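Local structure of HD domain protein (Enterococcus faecalis, 4LRL) at residues V271-R285 and I339-L353. The protein probably hydrolyses deoxyribonucleoside triphosphates as an HD-domain triphosphohydrolase that binds metal and is allosterically regulated by nucleotides. Sequence-based numbering, arbitrary orientation.
With DGT (2'-deoxyguanosine-5'-triphosphate), chain R.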
# COMPACT_ATOMS: atom_id res chain seq x y z
N VAL C 271 5.16 -12.82 -23.35
CA VAL C 271 6.56 -12.46 -23.50
C VAL C 271 7.42 -13.39 -22.64
O VAL C 271 8.44 -13.90 -23.10
CB VAL C 271 6.81 -10.98 -23.21
CG1 VAL C 271 8.28 -10.65 -23.24
CG2 VAL C 271 6.06 -10.12 -24.22
N SER C 272 6.98 -13.65 -21.41
CA SER C 272 7.69 -14.59 -20.54
C SER C 272 7.75 -15.98 -21.16
O SER C 272 8.79 -16.64 -21.10
CB SER C 272 7.01 -14.68 -19.17
OG SER C 272 6.83 -13.38 -18.66
N ARG C 273 6.63 -16.41 -21.73
CA ARG C 273 6.58 -17.69 -22.40
C ARG C 273 7.45 -17.72 -23.68
O ARG C 273 7.97 -18.77 -24.04
CB ARG C 273 5.14 -18.09 -22.69
CG ARG C 273 4.36 -18.47 -21.44
CD ARG C 273 3.16 -19.28 -21.85
NE ARG C 273 2.02 -18.44 -22.17
CZ ARG C 273 1.04 -18.77 -23.00
NH1 ARG C 273 1.05 -19.93 -23.66
NH2 ARG C 273 0.05 -17.91 -23.20
N GLY C 274 7.60 -16.56 -24.32
CA GLY C 274 8.54 -16.40 -25.43
C GLY C 274 9.98 -16.69 -25.04
O GLY C 274 10.72 -17.32 -25.81
N MET C 275 10.38 -16.25 -23.86
CA MET C 275 11.74 -16.49 -23.38
C MET C 275 11.93 -17.96 -22.99
O MET C 275 13.00 -18.54 -23.18
CB MET C 275 12.08 -15.56 -22.22
CG MET C 275 12.24 -14.10 -22.63
SD MET C 275 13.65 -13.86 -23.73
CE MET C 275 15.02 -14.09 -22.61
N GLU C 276 10.87 -18.55 -22.44
CA GLU C 276 10.89 -19.94 -22.06
C GLU C 276 11.05 -20.85 -23.28
O GLU C 276 11.79 -21.83 -23.24
CB GLU C 276 9.62 -20.28 -21.28
CG GLU C 276 9.68 -21.61 -20.56
CD GLU C 276 9.34 -22.80 -21.46
OE1 GLU C 276 9.85 -23.91 -21.18
OE2 GLU C 276 8.57 -22.63 -22.44
N VAL C 277 10.36 -20.51 -24.37
CA VAL C 277 10.52 -21.23 -25.63
C VAL C 277 11.97 -21.21 -26.10
O VAL C 277 12.49 -22.23 -26.53
CB VAL C 277 9.54 -20.73 -26.75
CG1 VAL C 277 9.93 -21.30 -28.10
CG2 VAL C 277 8.10 -21.13 -26.43
N ILE C 278 12.63 -20.05 -25.99
CA ILE C 278 14.04 -19.94 -26.38
C ILE C 278 14.94 -20.79 -25.48
O ILE C 278 15.81 -21.51 -25.97
CB ILE C 278 14.49 -18.47 -26.44
CG1 ILE C 278 14.10 -17.87 -27.79
CG2 ILE C 278 16.02 -18.33 -26.24
CD1 ILE C 278 13.75 -16.44 -27.70
N LEU C 279 14.71 -20.71 -24.18
CA LEU C 279 15.43 -21.56 -23.23
C LEU C 279 15.23 -23.05 -23.56
O LEU C 279 16.18 -23.83 -23.53
CB LEU C 279 14.97 -21.25 -21.81
CG LEU C 279 15.49 -22.11 -20.65
CD1 LEU C 279 17.00 -21.95 -20.47
CD2 LEU C 279 14.75 -21.72 -19.37
N ASP C 280 13.99 -23.44 -23.86
CA ASP C 280 13.66 -24.84 -24.13
C ASP C 280 14.48 -25.34 -25.31
O ASP C 280 15.14 -26.37 -25.23
CB ASP C 280 12.15 -24.99 -24.39
CG ASP C 280 11.74 -26.43 -24.70
OD1 ASP C 280 11.13 -27.08 -23.83
OD2 ASP C 280 12.00 -26.93 -25.82
N HIS C 281 14.46 -24.57 -26.39
CA HIS C 281 15.10 -24.98 -27.63
C HIS C 281 16.62 -24.91 -27.53
O HIS C 281 17.34 -25.72 -28.13
CB HIS C 281 14.59 -24.12 -28.77
CG HIS C 281 13.16 -24.39 -29.12
ND1 HIS C 281 12.46 -23.62 -30.02
CD2 HIS C 281 12.30 -25.36 -28.70
CE1 HIS C 281 11.24 -24.11 -30.15
NE2 HIS C 281 11.11 -25.16 -29.36
N LEU C 282 17.10 -23.93 -26.76
CA LEU C 282 18.52 -23.79 -26.44
C LEU C 282 19.07 -25.03 -25.74
O LEU C 282 20.11 -25.55 -26.11
CB LEU C 282 18.73 -22.55 -25.56
CG LEU C 282 20.09 -22.30 -24.91
CD1 LEU C 282 21.16 -22.14 -25.96
CD2 LEU C 282 20.00 -21.06 -23.99
N LEU C 283 18.36 -25.50 -24.72
CA LEU C 283 18.79 -26.69 -24.00
C LEU C 283 18.66 -27.91 -24.90
O LEU C 283 19.50 -28.82 -24.85
CB LEU C 283 17.98 -26.88 -22.71
CG LEU C 283 18.16 -25.81 -21.62
CD1 LEU C 283 17.11 -26.00 -20.55
CD2 LEU C 283 19.56 -25.83 -21.01
N HIS C 284 17.62 -27.92 -25.72
CA HIS C 284 17.40 -29.04 -26.62
C HIS C 284 18.54 -29.15 -27.64
O HIS C 284 19.03 -30.25 -27.90
CB HIS C 284 16.06 -28.93 -27.33
CG HIS C 284 15.69 -30.15 -28.11
ND1 HIS C 284 15.16 -30.10 -29.38
CD2 HIS C 284 15.81 -31.47 -27.80
CE1 HIS C 284 14.95 -31.33 -29.82
NE2 HIS C 284 15.34 -32.17 -28.88
N ARG C 285 18.96 -28.01 -28.19
CA ARG C 285 20.04 -27.95 -29.16
C ARG C 285 21.35 -28.43 -28.57
O ARG C 285 22.09 -29.16 -29.21
CB ARG C 285 20.21 -26.52 -29.71
CG ARG C 285 21.19 -26.39 -30.88
CD ARG C 285 20.80 -27.26 -32.09
NE ARG C 285 21.70 -27.05 -33.22
CZ ARG C 285 21.69 -27.76 -34.34
NH1 ARG C 285 20.81 -28.75 -34.51
NH2 ARG C 285 22.56 -27.50 -35.31
N ILE C 339 22.76 -22.05 -34.68
CA ILE C 339 21.53 -22.12 -33.90
C ILE C 339 21.78 -21.99 -32.40
O ILE C 339 21.11 -21.20 -31.72
CB ILE C 339 20.73 -23.41 -34.25
CG1 ILE C 339 20.18 -23.32 -35.68
CG2 ILE C 339 19.61 -23.67 -33.23
CD1 ILE C 339 19.69 -24.64 -36.25
N LEU C 340 22.75 -22.74 -31.88
CA LEU C 340 23.05 -22.71 -30.45
C LEU C 340 23.57 -21.34 -30.02
O LEU C 340 23.06 -20.75 -29.06
CB LEU C 340 24.04 -23.82 -30.04
CG LEU C 340 24.23 -23.95 -28.53
CD1 LEU C 340 23.12 -24.81 -27.90
CD2 LEU C 340 25.60 -24.50 -28.17
N GLY C 341 24.57 -20.84 -30.74
CA GLY C 341 25.16 -19.53 -30.47
C GLY C 341 24.11 -18.43 -30.38
O GLY C 341 24.10 -17.65 -29.44
N ASP C 342 23.22 -18.41 -31.37
CA ASP C 342 22.16 -17.41 -31.45
C ASP C 342 21.11 -17.54 -30.35
O ASP C 342 20.66 -16.53 -29.80
CB ASP C 342 21.49 -17.47 -32.82
CG ASP C 342 20.47 -16.36 -33.01
OD1 ASP C 342 20.87 -15.17 -33.03
OD2 ASP C 342 19.28 -16.69 -33.16
N LEU C 343 20.70 -18.77 -30.04
CA LEU C 343 19.70 -19.01 -28.98
C LEU C 343 20.27 -18.61 -27.62
O LEU C 343 19.58 -17.99 -26.80
CB LEU C 343 19.24 -20.48 -28.95
CG LEU C 343 18.42 -21.02 -30.13
CD1 LEU C 343 18.15 -22.53 -29.98
CD2 LEU C 343 17.11 -20.27 -30.31
N ALA C 344 21.53 -18.95 -27.39
CA ALA C 344 22.22 -18.53 -26.18
C ALA C 344 22.21 -17.01 -26.07
O ALA C 344 21.92 -16.47 -25.00
CB ALA C 344 23.63 -19.08 -26.15
N LYS C 345 22.51 -16.32 -27.18
CA LYS C 345 22.49 -14.86 -27.21
C LYS C 345 21.06 -14.34 -26.95
O LYS C 345 20.87 -13.40 -26.17
CB LYS C 345 23.06 -14.31 -28.53
CG LYS C 345 23.29 -12.81 -28.50
CD LYS C 345 24.32 -12.34 -29.54
CE LYS C 345 24.91 -10.97 -29.15
NZ LYS C 345 26.00 -10.46 -30.06
N ARG C 346 20.07 -14.97 -27.58
CA ARG C 346 18.67 -14.54 -27.42
C ARG C 346 18.18 -14.63 -25.99
O ARG C 346 17.40 -13.79 -25.55
CB ARG C 346 17.74 -15.27 -28.39
CG ARG C 346 18.03 -14.90 -29.85
CD ARG C 346 17.29 -15.77 -30.86
NE ARG C 346 16.23 -15.00 -31.51
CZ ARG C 346 16.29 -14.52 -32.75
NH1 ARG C 346 17.35 -14.75 -33.51
NH2 ARG C 346 15.27 -13.83 -33.23
N PHE C 347 18.66 -15.64 -25.25
CA PHE C 347 18.31 -15.80 -23.84
C PHE C 347 19.07 -14.87 -22.90
O PHE C 347 18.49 -14.33 -21.96
CB PHE C 347 18.50 -17.24 -23.36
CG PHE C 347 17.90 -17.50 -22.01
CD1 PHE C 347 16.54 -17.78 -21.88
CD2 PHE C 347 18.69 -17.44 -20.85
CE1 PHE C 347 15.98 -18.01 -20.62
CE2 PHE C 347 18.13 -17.67 -19.58
CZ PHE C 347 16.79 -17.95 -19.47
N LEU C 348 20.36 -14.68 -23.14
CA LEU C 348 21.14 -13.77 -22.31
C LEU C 348 20.78 -12.30 -22.55
O LEU C 348 20.76 -11.51 -21.62
CB LEU C 348 22.64 -13.99 -22.51
CG LEU C 348 23.18 -15.33 -22.01
CD1 LEU C 348 24.56 -15.58 -22.63
CD2 LEU C 348 23.22 -15.42 -20.47
N MET C 349 20.48 -11.97 -23.81
CA MET C 349 20.25 -10.58 -24.24
C MET C 349 18.76 -10.16 -24.31
O MET C 349 18.45 -9.02 -24.67
CB MET C 349 20.94 -10.32 -25.60
CG MET C 349 22.46 -10.58 -25.66
SD MET C 349 23.30 -10.21 -24.12
CE MET C 349 25.00 -10.67 -24.48
N ARG C 350 17.86 -11.10 -23.97
CA ARG C 350 16.40 -10.90 -23.98
C ARG C 350 15.86 -10.59 -25.37
O ARG C 350 15.54 -9.45 -25.70
CB ARG C 350 15.96 -9.84 -22.95
CG ARG C 350 14.44 -9.79 -22.71
CD ARG C 350 14.02 -8.59 -21.88
NE ARG C 350 12.58 -8.54 -21.59
CZ ARG C 350 11.63 -8.20 -22.46
NH1 ARG C 350 10.36 -8.19 -22.07
NH2 ARG C 350 11.92 -7.89 -23.72
N LYS C 351 15.75 -11.64 -26.19
CA LYS C 351 15.17 -11.52 -27.53
C LYS C 351 14.07 -12.55 -27.62
O LYS C 351 14.25 -13.59 -28.26
CB LYS C 351 16.19 -11.79 -28.64
CG LYS C 351 17.52 -11.07 -28.52
CD LYS C 351 17.37 -9.60 -28.77
CE LYS C 351 18.74 -8.93 -28.85
NZ LYS C 351 18.59 -7.46 -28.78
N PRO C 352 12.92 -12.28 -26.98
CA PRO C 352 11.93 -13.35 -26.97
C PRO C 352 11.36 -13.58 -28.36
O PRO C 352 11.41 -12.68 -29.21
CB PRO C 352 10.84 -12.84 -26.01
CG PRO C 352 11.26 -11.42 -25.61
CD PRO C 352 12.37 -11.00 -26.50
N LEU C 353 10.88 -14.80 -28.60
CA LEU C 353 10.06 -15.06 -29.77
C LEU C 353 8.73 -14.32 -29.59
O LEU C 353 8.21 -14.21 -28.48
CB LEU C 353 9.80 -16.56 -29.91
CG LEU C 353 10.96 -17.49 -30.29
CD1 LEU C 353 10.44 -18.89 -30.56
CD2 LEU C 353 11.73 -17.00 -31.52
PG DGT R . 6.99 -4.31 -28.51
O1G DGT R . 5.74 -3.68 -27.93
O2G DGT R . 6.91 -4.57 -30.01
O3G DGT R . 8.29 -3.66 -28.06
O3B DGT R . 7.11 -5.80 -27.91
PB DGT R . 6.26 -6.31 -26.65
O1B DGT R . 5.21 -7.26 -27.13
O2B DGT R . 5.88 -5.13 -25.78
O3A DGT R . 7.36 -7.16 -25.85
PA DGT R . 8.58 -6.57 -25.00
O1A DGT R . 9.75 -7.48 -25.26
O2A DGT R . 8.77 -5.10 -25.14
O5' DGT R . 8.13 -6.88 -23.48
C5' DGT R . 6.83 -6.57 -22.97
C4' DGT R . 6.95 -5.89 -21.61
O4' DGT R . 7.95 -6.48 -20.76
C3' DGT R . 7.43 -4.45 -21.76
O3' DGT R . 6.38 -3.57 -22.22
C2' DGT R . 7.99 -4.13 -20.38
C1' DGT R . 8.42 -5.49 -19.83
N9 DGT R . 9.89 -5.59 -19.66
C8 DGT R . 10.51 -5.96 -18.52
N7 DGT R . 11.86 -5.97 -18.66
C5 DGT R . 12.12 -5.60 -19.93
C6 DGT R . 13.33 -5.38 -20.77
O6 DGT R . 14.49 -5.56 -20.34
N1 DGT R . 13.18 -5.00 -22.03
C2 DGT R . 11.97 -4.78 -22.57
N2 DGT R . 11.94 -4.39 -23.86
N3 DGT R . 10.81 -4.96 -21.89
C4 DGT R . 10.82 -5.35 -20.58
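Leu282 and Phe347 interlock as knobs into holes where two roughly antiparallel helices, 271-285 and 339-348, pack with their N-to-C directions 147° apart in the HD-associated region. This is the tight part. Leu282 drops among Leu340, Leu343, Ala344 and Phe347, its CD1 lying 3.9 Å from Ala344 CB. Phe347, with CG anti to its own N (chi1 -168°), sets its ring among Met275, Ile278, Leu279 and Leu282. Leu279 CD1 sits over one face in a CH-pi contact, 4.2 Å from the ring centroid, while Met275 O lies at the edge in the ring plane. Beyond the helix, Arg350 is the first residue to leave helical phi/psi, with positive phi, and the chain folds back over the start of 271-285; the bent Met275 chain fills this turn, SD 3.8 Å from Pro352 CB.

Arg285 and Ile339, both partly exposed, form the more open end: Arg285 lays its guanidinium flat beneath Ile339 CD1 and salt-bridges Asp337. Arg346 salt-bridges both Asp342, one turn earlier, and Glu447.

At the nucleotide end, Val271 and Arg350 line the dGTP pocket, which Lys38 of the second subunit helps complete. Arg350 lays one guanidinium face over the guanine, and its NH2 donates an almost straight bond (167°) to the alpha-phosphate oxygen O1A at 2.7 Å.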